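Local coordinates for p800 reaction center core protein (Heliobacterium modesticaldum, PDB 5V8K) that forms the homodimeric core of a photosynthetic reaction center, holding bacteriochlorophylls for light harvesting and charge separation together with an iron-sulfur cluster, at residues K115-Q120 against A186-K191; E197-A202 against M286-N291; E237-Q242 against P246-I251. All coordinates share one frame; numbering follows the deposited sequence.

Contact 1 (K115-Q120 against A186-K191); sequences KALVAQ and AGFNTK. With GBF (Bacteriochlorophyll g), chain S.
A small, buried apolar contact joins Leu117 and Val118 to Phe188 beside a bacteriochlorophyll g. Leu117 and Val118 lie near the start of helix 113-137. Phe188 sits just past helix 162-186, in the loop that leads to helix 200-224. The closest pair is Leu117 CD2 and Phe188 CZ, at 3.7 Å. The two side chains cross at about a right angle, so a leucine methyl meets the far end of the ring. Val118 adds a looser touch, with CG2 4.2 Å from Phe188 CE2. Leu117 holds CG anti to the backbone N (chi1 -178°), which carries its branch out to both the ring and the pigment. Leu117 CD2 lies 3.6 Å from C4C of the macrocycle, and Leu117 CD1 lies 3.5 Å from its ester oxygen O2D. Leu117 is therefore wedged between Phe188 and one face of the macrocycle. The magnesium takes a water on the opposite face, at 2.4 Å from MG to the water oxygen. Phe188 also touches the pigment, its ring meeting the methyl CMC at a slant, and stacks with His183. Gly187 leaves the helix with positive phi, a backbone shape that suits glycine. One turn along from Ala116, Gln120 gives a fairly straight hydrogen bond from NE2 to the ring keto oxygen OBD (2.9 Å, 160°). The same NE2 also bonds a second bacteriochlorophyll. Apolar side chains against a macrocycle, a hydrogen bond to its keto oxygen and a water-bound magnesium are features of chlorophyll sites in photosynthetic antenna and reaction center proteins.

Contact 2 (E197-A202 against M286-N291); sequences EKDWEA and MLRVLN. With GBF (Bacteriochlorophyll g), chain F.
Arg288, Glu201 and Asp199 make this contact, a salt-bridge network between the end of helix 258-291 and the start of helix 200-224. Arg288 is the shared partner. Its chain bends at chi3 (-69°), which brings the guanidinium edge round to the two carboxylates. Glu201 is gripped side-on by two nitrogens, and both go to one oxygen. Arg288 NH2 lies 2.7 Å from Glu201 OE1, on the anti lone pair, while Arg288 NE lies 3.1 Å from that OE1, nearly in line with the C-O bond. The two flat groups are almost coplanar, 15° apart. The Asp199 and Arg288 side chains approach each other from opposite directions. Asp199 OD1 accepts from Arg288 NH2 at 2.9 Å, on the syn side, with the nitrogen 20° out of the carboxylate plane. Further bonds from NH1 and NH2 to Asp199 OD2 are weak. NH2 is thus bonded to both acids. Asp199 OD1 has a second task, since Asp199 is the N-cap of helix 200-224. Asp199 OD1 accepts from Glu201 N at 3.0 Å on its anti lone pair, a capping bond. Glu201 is held further by His284 at OE1 and by His281 at OE2, both from helix 258-291. Trp200, between the two acids, faces a pigment instead. CBC of a bacteriochlorophyll g lies 3.5 Å above the centre of its ring, and Glu201 CB packs on the other face. One arginine set between two carboxylates would offset part of their negative charge. The positive guanidinium is likely to favour the ionised form of both acids, and the in-plane bonds from NE and NH2 probably limit rotation of the guanidinium.

Contact 3 (E237-Q242 against P246-I251); sequences EYAVSQ and PELKMI
The ring of Tyr238 meets the CD2 methyl of Leu248 at a slant. The nearest ring atom is Tyr238 CE2, 3.9 Å from Leu248 CD2, and the two side chains cross at about a right angle. Leu248 also sends CD1 to the CB of Ala239, at 4.1 Å. With CG anti to the backbone N (chi1 171°), the two methyls of Leu248 are carried to Tyr238 and Ala239. The carbonyl of Ala239 receives a CH...O contact from Lys249, with CA 3.4 Å from O and 144° at the hydrogen. The backbones come close here, with 5.1 Å between the CA atoms of Val240 and Lys249. Lys249 then runs its chain along Val240, CE lying 3.4 Å from Val240 O. The ammonium end is hydrogen-bonded to Gln253, one helical turn on. With an alanine here, the chain methylenes over Val240 are gone, which would probably leave a gap there and Gln253 without its ammonium partner. Ser241 OG turns back to the O of Tyr238 at 2.8 Å, and Ser241 N bonds the same oxygen, so the Tyr238 carbonyl oxygen accepts two bonds from Ser241. The contact folds helix 234-240 against helix 246-254 across the three residues that separate the segments. The Tyr238 side chain also touches Val53 and, on helix 58-67, Tyr62 and Ala63; the same helix packs beside Ser241. Leu258 and Leu259, at the start of helix 258-291, touch Leu248 and Tyr238 respectively.

How the contacts relate
The three contacts follow the helical, membrane-spanning plan of the chain. Contact 1 closes before contact 2 opens, and contact 3 is nested inside the loop that contact 2 closes. Contacts 1 and 2 are neighbours, with centres about 19 Å apart and nearest atoms about 5 Å apart. They are joined by the chain leading from helix 162-186 into helix 200-224, and both border bacteriochlorophylls. Contact 3 lies about 51 Å from contact 2, centre to centre, on the opposite side of the chain's centre. Helix 258-291 runs from Leu258, beside contact 3, to the segment 286-291 of contact 2. Contacts 1 and 2 thus pack one end of the pigment-bearing bundle, and contact 3 the other.

Contact 1 (K115-Q120 against A186-K191)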
loop_
_atom_site.group_PDB
_atom_site.type_symbol
_atom_site.label_atom_id
_atom_site.label_comp_id
_atom_site.label_asym_id
_atom_site.label_seq_id
_atom_site.Cartn_x
_atom_site.Cartn_y
_atom_site.Cartn_z
ATOM N N LYS A 115 -46.573 -1.784 14.933
ATOM C CA LYS A 115 -46.873 -2.473 16.191
ATOM C C LYS A 115 -45.600 -2.915 16.895
ATOM O O LYS A 115 -45.448 -2.732 18.109
ATOM C CB LYS A 115 -47.755 -3.700 15.947
ATOM C CG LYS A 115 -49.222 -3.435 15.664
ATOM C CD LYS A 115 -49.799 -2.380 16.600
ATOM C CE LYS A 115 -51.314 -2.328 16.532
ATOM N NZ LYS A 115 -51.774 -0.993 16.983
ATOM N N ALA A 116 -44.706 -3.572 16.158
ATOM C CA ALA A 116 -43.424 -3.962 16.729
ATOM C C ALA A 116 -42.712 -2.767 17.349
ATOM O O ALA A 116 -42.033 -2.901 18.367
ATOM C CB ALA A 116 -42.542 -4.595 15.654
ATOM N N LEU A 117 -42.858 -1.583 16.758
ATOM C CA LEU A 117 -42.135 -0.446 17.315
ATOM C C LEU A 117 -42.770 0.007 18.622
ATOM O O LEU A 117 -42.055 0.391 19.560
ATOM C CB LEU A 117 -42.061 0.695 16.305
ATOM C CG LEU A 117 -41.272 1.915 16.786
ATOM C CD1 LEU A 117 -39.870 1.544 17.267
ATOM C CD2 LEU A 117 -41.169 2.919 15.691
ATOM N N VAL A 118 -44.108 -0.047 18.706
ATOM C CA VAL A 118 -44.802 0.188 19.977
ATOM C C VAL A 118 -44.254 -0.745 21.044
ATOM O O VAL A 118 -43.911 -0.319 22.155
ATOM C CB VAL A 118 -46.326 0.008 19.815
ATOM C CG1 VAL A 118 -47.030 0.182 21.145
ATOM C CG2 VAL A 118 -46.895 1.019 18.868
ATOM N N ALA A 119 -44.159 -2.038 20.714
ATOM C CA ALA A 119 -43.678 -3.028 21.673
ATOM C C ALA A 119 -42.246 -2.738 22.083
ATOM O O ALA A 119 -41.874 -2.923 23.247
ATOM C CB ALA A 119 -43.784 -4.435 21.078
ATOM N N GLN A 120 -41.420 -2.300 21.139
ATOM C CA GLN A 120 -40.035 -1.966 21.474
ATOM C C GLN A 120 -39.953 -0.773 22.421
ATOM O O GLN A 120 -39.126 -0.765 23.332
ATOM C CB GLN A 120 -39.239 -1.715 20.189
ATOM C CG GLN A 120 -38.985 -2.988 19.413
ATOM C CD GLN A 120 -37.987 -3.899 20.122
ATOM O OE1 GLN A 120 -38.332 -4.623 21.077
ATOM N NE2 GLN A 120 -36.735 -3.875 19.644
ATOM N N ALA A 186 -52.275 6.158 18.298
ATOM C CA ALA A 186 -52.202 7.074 17.169
ATOM C C ALA A 186 -51.482 6.493 15.963
ATOM O O ALA A 186 -51.706 6.963 14.847
ATOM C CB ALA A 186 -51.511 8.375 17.594
ATOM N N GLY A 187 -50.646 5.495 16.145
ATOM C CA GLY A 187 -49.992 4.894 15.011
ATOM C C GLY A 187 -48.868 5.775 14.486
ATOM O O GLY A 187 -48.442 6.744 15.117
ATOM N N PHE A 188 -48.387 5.403 13.295
ATOM C CA PHE A 188 -47.336 6.123 12.582
ATOM C C PHE A 188 -47.808 6.498 11.183
ATOM O O PHE A 188 -47.000 6.628 10.261
ATOM C CB PHE A 188 -46.053 5.290 12.502
ATOM C CG PHE A 188 -45.549 4.823 13.843
ATOM C CD1 PHE A 188 -44.695 5.615 14.591
ATOM C CD2 PHE A 188 -45.950 3.601 14.365
ATOM C CE1 PHE A 188 -44.256 5.193 15.830
ATOM C CE2 PHE A 188 -45.504 3.174 15.597
ATOM C CZ PHE A 188 -44.666 3.964 16.330
ATOM N N ASN A 189 -49.119 6.678 11.024
ATOM C CA ASN A 189 -49.750 6.846 9.721
ATOM C C ASN A 189 -49.516 8.220 9.107
ATOM O O ASN A 189 -49.928 8.443 7.966
ATOM C CB ASN A 189 -51.256 6.597 9.859
ATOM C CG ASN A 189 -51.972 6.527 8.524
ATOM O OD1 ASN A 189 -51.374 6.171 7.509
ATOM N ND2 ASN A 189 -53.262 6.862 8.521
ATOM N N THR A 190 -48.898 9.126 9.838
ATOM C CA THR A 190 -48.668 10.466 9.274
ATOM C C THR A 190 -47.984 10.356 7.930
ATOM O O THR A 190 -47.262 9.420 7.688
ATOM C CB THR A 190 -47.833 11.418 10.173
ATOM O OG1 THR A 190 -48.467 11.541 11.451
ATOM C CG2 THR A 190 -47.654 12.774 9.493
ATOM N N LYS A 191 -48.238 11.306 7.042
ATOM C CA LYS A 191 -47.619 11.289 5.727
ATOM C C LYS A 191 -46.112 11.469 5.835
ATOM O O LYS A 191 -45.590 12.047 6.794
ATOM C CB LYS A 191 -48.229 12.368 4.832
ATOM C CG LYS A 191 -49.732 12.215 4.612
ATOM C CD LYS A 191 -50.114 10.790 4.183
ATOM C CE LYS A 191 -51.586 10.504 4.366
ATOM N NZ LYS A 191 -51.792 9.029 4.327
HETATM MG MG GBF S . -37.276 2.924 13.255
HETATM C CHA GBF S . -35.873 0.869 15.788
HETATM C CHB GBF S . -35.287 5.351 14.224
HETATM C CHC GBF S . -39.293 4.989 11.324
HETATM C CHD GBF S . -39.914 0.500 13.133
HETATM N NA GBF S . -35.869 3.069 14.663
HETATM C C1A GBF S . -35.225 2.179 15.447
HETATM C C2A GBF S . -33.960 2.591 16.188
HETATM C C3A GBF S . -33.963 4.070 15.782
HETATM C C4A GBF S . -35.122 4.161 14.834
HETATM C CMA GBF S . -34.207 4.986 16.981
HETATM C CAA GBF S . -32.642 1.904 15.799
HETATM C CBA GBF S . -31.360 2.586 16.302
HETATM C CGA GBF S . -31.320 2.518 17.800
HETATM O O1A GBF S . -31.556 3.512 18.471
HETATM O O2A GBF S . -31.474 1.210 18.391
HETATM N NB GBF S . -37.188 4.877 12.746
HETATM C C1B GBF S . -36.327 5.761 13.251
HETATM C C2B GBF S . -36.483 6.963 12.562
HETATM C C3B GBF S . -37.616 6.836 11.749
HETATM C C4B GBF S . -38.088 5.539 11.993
HETATM C CMB GBF S . -35.574 8.146 12.723
HETATM C CAB GBF S . -38.210 7.828 10.799
HETATM C CBB GBF S . -37.734 9.018 10.462
HETATM N NC GBF S . -39.176 2.763 12.460
HETATM C C1C GBF S . -39.790 3.640 11.649
HETATM C C2C GBF S . -41.116 3.440 10.983
HETATM C C3C GBF S . -41.146 2.098 11.600
HETATM C C4C GBF S . -40.067 1.762 12.411
HETATM C CMC GBF S . -42.154 4.413 11.534
HETATM C CAC GBF S . -42.255 1.141 11.391
HETATM C CBC GBF S . -43.454 1.453 10.515
HETATM N ND GBF S . -37.866 1.207 14.157
HETATM C C1D GBF S . -38.794 0.273 14.051
HETATM C C2D GBF S . -38.787 -1.091 14.892
HETATM C C3D GBF S . -37.598 -0.665 15.490
HETATM C C4D GBF S . -37.057 0.596 15.103
HETATM C CMD GBF S . -39.699 -2.276 14.997
HETATM C CAD GBF S . -36.635 -1.257 16.456
HETATM O OBD GBF S . -36.671 -2.315 17.196
HETATM C CBD GBF S . -35.531 -0.258 16.680
HETATM C CGD GBF S . -35.494 0.281 18.092
HETATM O O1D GBF S . -34.491 0.229 18.799
HETATM O O2D GBF S . -36.675 0.898 18.654
HETATM C CED GBF S . -36.561 1.634 19.869
HETATM C C1 GBF S . -31.725 1.041 19.791
HETATM C C2 GBF S . -30.451 1.079 20.611
HETATM C C3 GBF S . -29.927 0.009 21.241
HETATM C C4 GBF S . -30.538 -1.348 21.211
HETATM C C5 GBF S . -28.677 0.136 22.060
HETATM C C6 GBF S . -29.101 0.444 23.500
HETATM C C7 GBF S . -27.866 0.748 24.312
HETATM C C8 GBF S . -27.906 1.474 25.438
HETATM C C9 GBF S . -29.225 2.024 25.891
HETATM C C10 GBF S . -26.606 1.749 26.177
HETATM C C11 GBF S . -26.647 1.563 27.698
HETATM C C12 GBF S . -26.621 0.080 27.940
HETATM C C13 GBF S . -25.575 -0.624 28.421
HETATM C C14 GBF S . -25.794 -2.112 28.551
HETATM C C15 GBF S . -24.233 -0.023 28.843
HETATM O O HOH W 1 -35.897 1.933 11.630
#

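Contact 2 (E197-A202 against M286-N291)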
loop_
_atom_site.group_PDB
_atom_site.type_symbol
_atom_site.label_atom_id
_atom_site.label_comp_id
_atom_site.label_asym_id
_atom_site.label_seq_id
_atom_site.Cartn_x
_atom_site.Cartn_y
_atom_site.Cartn_z
ATOM N N GLU A 197 -44.213 1.169 6.540
ATOM C CA GLU A 197 -44.858 -0.136 6.697
ATOM C C GLU A 197 -44.765 -0.971 5.423
ATOM O O GLU A 197 -44.898 -2.202 5.493
ATOM C CB GLU A 197 -46.336 0.013 7.103
ATOM C CG GLU A 197 -46.579 0.866 8.361
ATOM C CD GLU A 197 -46.681 0.058 9.665
ATOM O OE1 GLU A 197 -47.261 0.586 10.637
ATOM O OE2 GLU A 197 -46.182 -1.086 9.727
ATOM N N LYS A 198 -44.515 -0.329 4.272
ATOM C CA LYS A 198 -44.467 -1.041 2.997
ATOM C C LYS A 198 -43.228 -1.916 2.874
ATOM O O LYS A 198 -43.306 -3.022 2.323
ATOM C CB LYS A 198 -44.494 -0.058 1.817
ATOM C CG LYS A 198 -45.846 0.574 1.486
ATOM C CD LYS A 198 -45.684 1.710 0.447
ATOM C CE LYS A 198 -47.031 2.304 0.012
ATOM N NZ LYS A 198 -46.961 3.768 -0.289
ATOM N N ASP A 199 -42.072 -1.444 3.344
ATOM C CA ASP A 199 -40.802 -2.033 2.933
ATOM C C ASP A 199 -39.862 -2.178 4.123
ATOM O O ASP A 199 -39.455 -1.180 4.731
ATOM C CB ASP A 199 -40.151 -1.191 1.822
ATOM C CG ASP A 199 -39.250 -2.021 0.908
ATOM O OD1 ASP A 199 -38.227 -2.553 1.405
ATOM O OD2 ASP A 199 -39.568 -2.141 -0.303
ATOM N N TRP A 200 -39.504 -3.432 4.423
ATOM C CA TRP A 200 -38.551 -3.740 5.486
ATOM C C TRP A 200 -37.187 -3.096 5.229
ATOM O O TRP A 200 -36.472 -2.756 6.175
ATOM C CB TRP A 200 -38.403 -5.263 5.629
ATOM C CG TRP A 200 -37.935 -5.928 4.384
ATOM C CD1 TRP A 200 -38.709 -6.515 3.429
ATOM C CD2 TRP A 200 -36.582 -6.064 3.936
ATOM N NE1 TRP A 200 -37.926 -7.004 2.414
ATOM C CE2 TRP A 200 -36.617 -6.729 2.693
ATOM C CE3 TRP A 200 -35.346 -5.676 4.456
ATOM C CZ2 TRP A 200 -35.469 -7.027 1.973
ATOM C CZ3 TRP A 200 -34.189 -5.964 3.727
ATOM C CH2 TRP A 200 -34.260 -6.624 2.498
ATOM N N GLU A 201 -36.788 -2.937 3.973
ATOM C CA GLU A 201 -35.472 -2.358 3.753
ATOM C C GLU A 201 -35.458 -0.869 4.092
ATOM O O GLU A 201 -34.424 -0.344 4.505
ATOM C CB GLU A 201 -34.992 -2.611 2.322
ATOM C CG GLU A 201 -33.486 -2.387 2.159
ATOM C CD GLU A 201 -32.887 -2.884 0.853
ATOM O OE1 GLU A 201 -33.628 -3.011 -0.154
ATOM O OE2 GLU A 201 -31.648 -3.126 0.829
ATOM N N ALA A 202 -36.590 -0.175 3.984
ATOM C CA ALA A 202 -36.587 1.233 4.368
ATOM C C ALA A 202 -36.413 1.373 5.871
ATOM O O ALA A 202 -35.597 2.180 6.333
ATOM C CB ALA A 202 -37.859 1.940 3.902
ATOM N N MET A 286 -34.424 2.600 -2.705
ATOM C CA MET A 286 -34.844 3.565 -3.718
ATOM C C MET A 286 -34.693 2.994 -5.113
ATOM O O MET A 286 -35.551 3.201 -5.976
ATOM C CB MET A 286 -34.034 4.853 -3.602
ATOM C CG MET A 286 -34.302 5.600 -2.339
ATOM S SD MET A 286 -32.881 6.624 -1.990
ATOM C CE MET A 286 -33.693 8.029 -1.361
ATOM N N LEU A 287 -33.602 2.280 -5.354
ATOM C CA LEU A 287 -33.363 1.730 -6.674
ATOM C C LEU A 287 -34.422 0.703 -7.033
ATOM O O LEU A 287 -34.863 0.640 -8.191
ATOM C CB LEU A 287 -31.962 1.128 -6.719
ATOM C CG LEU A 287 -31.467 0.678 -8.075
ATOM C CD1 LEU A 287 -31.371 1.896 -9.039
ATOM C CD2 LEU A 287 -30.098 -0.007 -7.950
ATOM N N ARG A 288 -34.878 -0.091 -6.053
ATOM C CA ARG A 288 -35.974 -1.023 -6.319
ATOM C C ARG A 288 -37.264 -0.273 -6.612
ATOM O O ARG A 288 -38.051 -0.698 -7.468
ATOM C CB ARG A 288 -36.159 -1.992 -5.154
ATOM C CG ARG A 288 -35.012 -2.995 -5.061
ATOM C CD ARG A 288 -35.293 -4.126 -4.086
ATOM N NE ARG A 288 -35.307 -3.690 -2.679
ATOM C CZ ARG A 288 -36.404 -3.531 -1.935
ATOM N NH1 ARG A 288 -37.602 -3.774 -2.433
ATOM N NH2 ARG A 288 -36.303 -3.134 -0.679
ATOM N N VAL A 289 -37.489 0.857 -5.935
ATOM C CA VAL A 289 -38.626 1.700 -6.282
ATOM C C VAL A 289 -38.542 2.120 -7.749
ATOM O O VAL A 289 -39.529 2.061 -8.494
ATOM C CB VAL A 289 -38.692 2.931 -5.366
ATOM C CG1 VAL A 289 -39.675 3.949 -5.944
ATOM C CG2 VAL A 289 -39.137 2.556 -4.026
ATOM N N LEU A 290 -37.356 2.576 -8.175
ATOM C CA LEU A 290 -37.183 3.079 -9.534
ATOM C C LEU A 290 -37.238 1.971 -10.573
ATOM O O LEU A 290 -37.465 2.259 -11.755
ATOM C CB LEU A 290 -35.849 3.818 -9.684
ATOM C CG LEU A 290 -35.561 5.049 -8.830
ATOM C CD1 LEU A 290 -34.093 5.414 -8.989
ATOM C CD2 LEU A 290 -36.406 6.202 -9.236
ATOM N N ASN A 291 -37.019 0.724 -10.177
ATOM C CA ASN A 291 -37.038 -0.394 -11.106
ATOM C C ASN A 291 -38.364 -1.129 -11.109
ATOM O O ASN A 291 -38.568 -1.997 -11.960
ATOM C CB ASN A 291 -35.914 -1.380 -10.777
ATOM C CG ASN A 291 -34.563 -0.889 -11.242
ATOM O OD1 ASN A 291 -34.466 0.187 -11.825
ATOM N ND2 ASN A 291 -33.506 -1.670 -10.977
HETATM MG MG GBF F . -32.899 -8.296 10.985
HETATM C CHA GBF F . -32.878 -5.165 12.624
HETATM C CHB GBF F . -30.589 -9.322 13.098
HETATM C CHC GBF F . -32.228 -10.676 8.590
HETATM C CHD GBF F . -35.311 -6.906 8.788
HETATM N NA GBF F . -31.970 -7.470 12.555
HETATM C C1A GBF F . -31.944 -6.240 13.108
HETATM C C2A GBF F . -31.392 -6.124 14.528
HETATM C C3A GBF F . -30.639 -7.454 14.625
HETATM C C4A GBF F . -31.093 -8.112 13.343
HETATM C CMA GBF F . -29.119 -7.266 14.680
HETATM C CAA GBF F . -32.319 -5.940 15.733
HETATM C CBA GBF F . -33.409 -7.010 15.809
HETATM C CGA GBF F . -34.668 -6.436 16.425
HETATM O O1A GBF F . -34.882 -6.518 17.632
HETATM O O2A GBF F . -35.758 -6.091 15.545
HETATM N NB GBF F . -31.553 -9.792 10.855
HETATM C C1B GBF F . -30.724 -10.120 11.864
HETATM C C2B GBF F . -29.974 -11.198 11.486
HETATM C C3B GBF F . -30.417 -11.553 10.234
HETATM C C4B GBF F . -31.456 -10.678 9.866
HETATM C CMB GBF F . -28.894 -11.885 12.296
HETATM C CAB GBF F . -29.778 -12.697 9.581
HETATM C CBB GBF F . -29.801 -13.018 8.318
HETATM N NC GBF F . -33.575 -8.653 9.084
HETATM C C1C GBF F . -33.297 -9.702 8.319
HETATM C C2C GBF F . -33.981 -10.053 7.051
HETATM C C3C GBF F . -34.878 -8.915 7.285
HETATM C C4C GBF F . -34.608 -8.137 8.409
HETATM C CMC GBF F . -33.035 -9.802 5.869
HETATM C CAC GBF F . -36.008 -8.573 6.378
HETATM C CBC GBF F . -36.356 -9.385 5.148
HETATM N ND GBF F . -33.873 -6.553 10.667
HETATM C C1D GBF F . -34.817 -6.050 9.877
HETATM C C2D GBF F . -35.385 -4.541 10.084
HETATM C C3D GBF F . -34.523 -4.392 11.172
HETATM C C4D GBF F . -33.669 -5.482 11.521
HETATM C CMD GBF F . -36.402 -3.655 9.409
HETATM C CAD GBF F . -34.150 -3.282 12.076
HETATM O OBD GBF F . -34.638 -2.128 12.314
HETATM C CBD GBF F . -33.295 -3.848 13.156
HETATM C CGD GBF F . -32.108 -2.965 13.414
HETATM O O1D GBF F . -32.001 -2.245 14.376
HETATM O O2D GBF F . -31.034 -2.939 12.480
HETATM C CED GBF F . -30.053 -1.920 12.599
HETATM C C1 GBF F . -36.977 -5.535 16.053
HETATM C C2 GBF F . -38.044 -5.848 15.052
HETATM C C3 GBF F . -38.052 -5.319 13.830
HETATM C C4 GBF F . -37.003 -4.317 13.403
HETATM C C5 GBF F . -39.155 -5.710 12.867
#

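Contact 3 (E237-Q242 against P246-I251)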
loop_
_atom_site.group_PDB
_atom_site.type_symbol
_atom_site.label_atom_id
_atom_site.label_comp_id
_atom_site.label_asym_id
_atom_site.label_seq_id
_atom_site.Cartn_x
_atom_site.Cartn_y
_atom_site.Cartn_z
ATOM N N GLU A 237 -10.088 3.684 35.686
ATOM C CA GLU A 237 -9.907 3.196 37.052
ATOM C C GLU A 237 -9.622 1.708 37.076
ATOM O O GLU A 237 -8.731 1.255 37.792
ATOM C CB GLU A 237 -11.157 3.496 37.871
ATOM C CG GLU A 237 -11.453 4.975 38.021
ATOM C CD GLU A 237 -10.854 5.556 39.248
ATOM O OE1 GLU A 237 -9.878 6.322 39.077
ATOM O OE2 GLU A 237 -11.355 5.243 40.362
ATOM N N TYR A 238 -10.376 0.923 36.305
ATOM C CA TYR A 238 -10.129 -0.509 36.290
ATOM C C TYR A 238 -8.669 -0.819 35.962
ATOM O O TYR A 238 -8.028 -1.643 36.628
ATOM C CB TYR A 238 -11.079 -1.212 35.311
ATOM C CG TYR A 238 -10.632 -2.599 35.006
ATOM C CD1 TYR A 238 -10.771 -3.605 35.940
ATOM C CD2 TYR A 238 -10.003 -2.886 33.818
ATOM C CE1 TYR A 238 -10.309 -4.897 35.682
ATOM C CE2 TYR A 238 -9.542 -4.154 33.544
ATOM C CZ TYR A 238 -9.711 -5.161 34.469
ATOM O OH TYR A 238 -9.240 -6.431 34.215
ATOM N N ALA A 239 -8.114 -0.145 34.954
ATOM C CA ALA A 239 -6.773 -0.481 34.462
ATOM C C ALA A 239 -5.687 -0.229 35.486
ATOM O O ALA A 239 -4.588 -0.758 35.321
ATOM C CB ALA A 239 -6.420 0.299 33.181
ATOM N N VAL A 240 -5.953 0.548 36.539
ATOM C CA VAL A 240 -4.998 0.723 37.625
ATOM C C VAL A 240 -5.551 0.236 38.973
ATOM O O VAL A 240 -4.962 0.506 40.010
ATOM C CB VAL A 240 -4.521 2.187 37.723
ATOM C CG1 VAL A 240 -3.763 2.595 36.454
ATOM C CG2 VAL A 240 -5.698 3.130 37.954
ATOM N N SER A 241 -6.658 -0.499 38.976
ATOM C CA SER A 241 -7.238 -0.987 40.218
ATOM C C SER A 241 -6.474 -2.213 40.708
ATOM O O SER A 241 -5.554 -2.703 40.054
ATOM C CB SER A 241 -8.702 -1.338 40.020
ATOM O OG SER A 241 -8.785 -2.496 39.208
ATOM N N GLN A 242 -6.907 -2.733 41.859
ATOM C CA GLN A 242 -6.356 -3.949 42.466
ATOM C C GLN A 242 -6.574 -5.179 41.605
ATOM O O GLN A 242 -5.868 -6.174 41.785
ATOM C CB GLN A 242 -6.999 -4.209 43.852
ATOM C CG GLN A 242 -8.567 -4.338 43.783
ATOM C CD GLN A 242 -9.272 -4.480 45.137
ATOM O OE1 GLN A 242 -10.096 -3.635 45.503
ATOM N NE2 GLN A 242 -8.995 -5.558 45.855
ATOM N N PRO A 246 -0.422 -7.016 36.279
ATOM C CA PRO A 246 0.727 -6.111 36.344
ATOM C C PRO A 246 1.017 -5.392 35.025
ATOM O O PRO A 246 1.300 -4.191 35.059
ATOM C CB PRO A 246 1.874 -7.016 36.765
ATOM C CG PRO A 246 1.238 -8.269 37.236
ATOM C CD PRO A 246 -0.066 -8.405 36.592
ATOM N N GLU A 247 0.945 -6.062 33.871
ATOM C CA GLU A 247 1.321 -5.386 32.625
ATOM C C GLU A 247 0.277 -4.365 32.185
ATOM O O GLU A 247 0.630 -3.305 31.654
ATOM C CB GLU A 247 1.578 -6.385 31.492
ATOM C CG GLU A 247 2.091 -5.670 30.210
ATOM C CD GLU A 247 2.751 -6.589 29.196
ATOM O OE1 GLU A 247 3.456 -6.071 28.308
ATOM O OE2 GLU A 247 2.568 -7.830 29.286
ATOM N N LEU A 248 -1.005 -4.680 32.345
ATOM C CA LEU A 248 -2.039 -3.704 32.040
ATOM C C LEU A 248 -1.820 -2.445 32.864
ATOM O O LEU A 248 -1.869 -1.332 32.347
ATOM C CB LEU A 248 -3.425 -4.285 32.311
ATOM C CG LEU A 248 -4.592 -3.318 32.234
ATOM C CD1 LEU A 248 -4.754 -2.676 30.855
ATOM C CD2 LEU A 248 -5.795 -4.050 32.542
ATOM N N LYS A 249 -1.511 -2.618 34.141
ATOM C CA LYS A 249 -1.253 -1.494 35.023
ATOM C C LYS A 249 -0.050 -0.680 34.558
ATOM O O LYS A 249 -0.113 0.546 34.524
ATOM C CB LYS A 249 -1.027 -1.996 36.454
ATOM C CG LYS A 249 -1.343 -0.992 37.502
ATOM C CD LYS A 249 -1.194 -1.593 38.900
ATOM C CE LYS A 249 -1.728 -0.642 39.985
ATOM N NZ LYS A 249 -1.534 0.827 39.654
ATOM N N MET A 250 1.047 -1.344 34.196
ATOM C CA MET A 250 2.221 -0.618 33.741
ATOM C C MET A 250 1.897 0.211 32.485
ATOM O O MET A 250 2.318 1.366 32.372
ATOM C CB MET A 250 3.369 -1.605 33.490
ATOM C CG MET A 250 4.074 -2.041 34.763
ATOM S SD MET A 250 5.475 -3.194 34.539
ATOM C CE MET A 250 4.672 -4.815 34.453
ATOM N N ILE A 251 1.079 -0.334 31.575
ATOM C CA ILE A 251 0.738 0.374 30.342
ATOM C C ILE A 251 -0.164 1.563 30.651
ATOM O O ILE A 251 0.073 2.687 30.186
ATOM C CB ILE A 251 0.090 -0.592 29.340
ATOM C CG1 ILE A 251 1.120 -1.613 28.850
ATOM C CG2 ILE A 251 -0.485 0.145 28.153
ATOM C CD1 ILE A 251 0.536 -2.785 28.121
#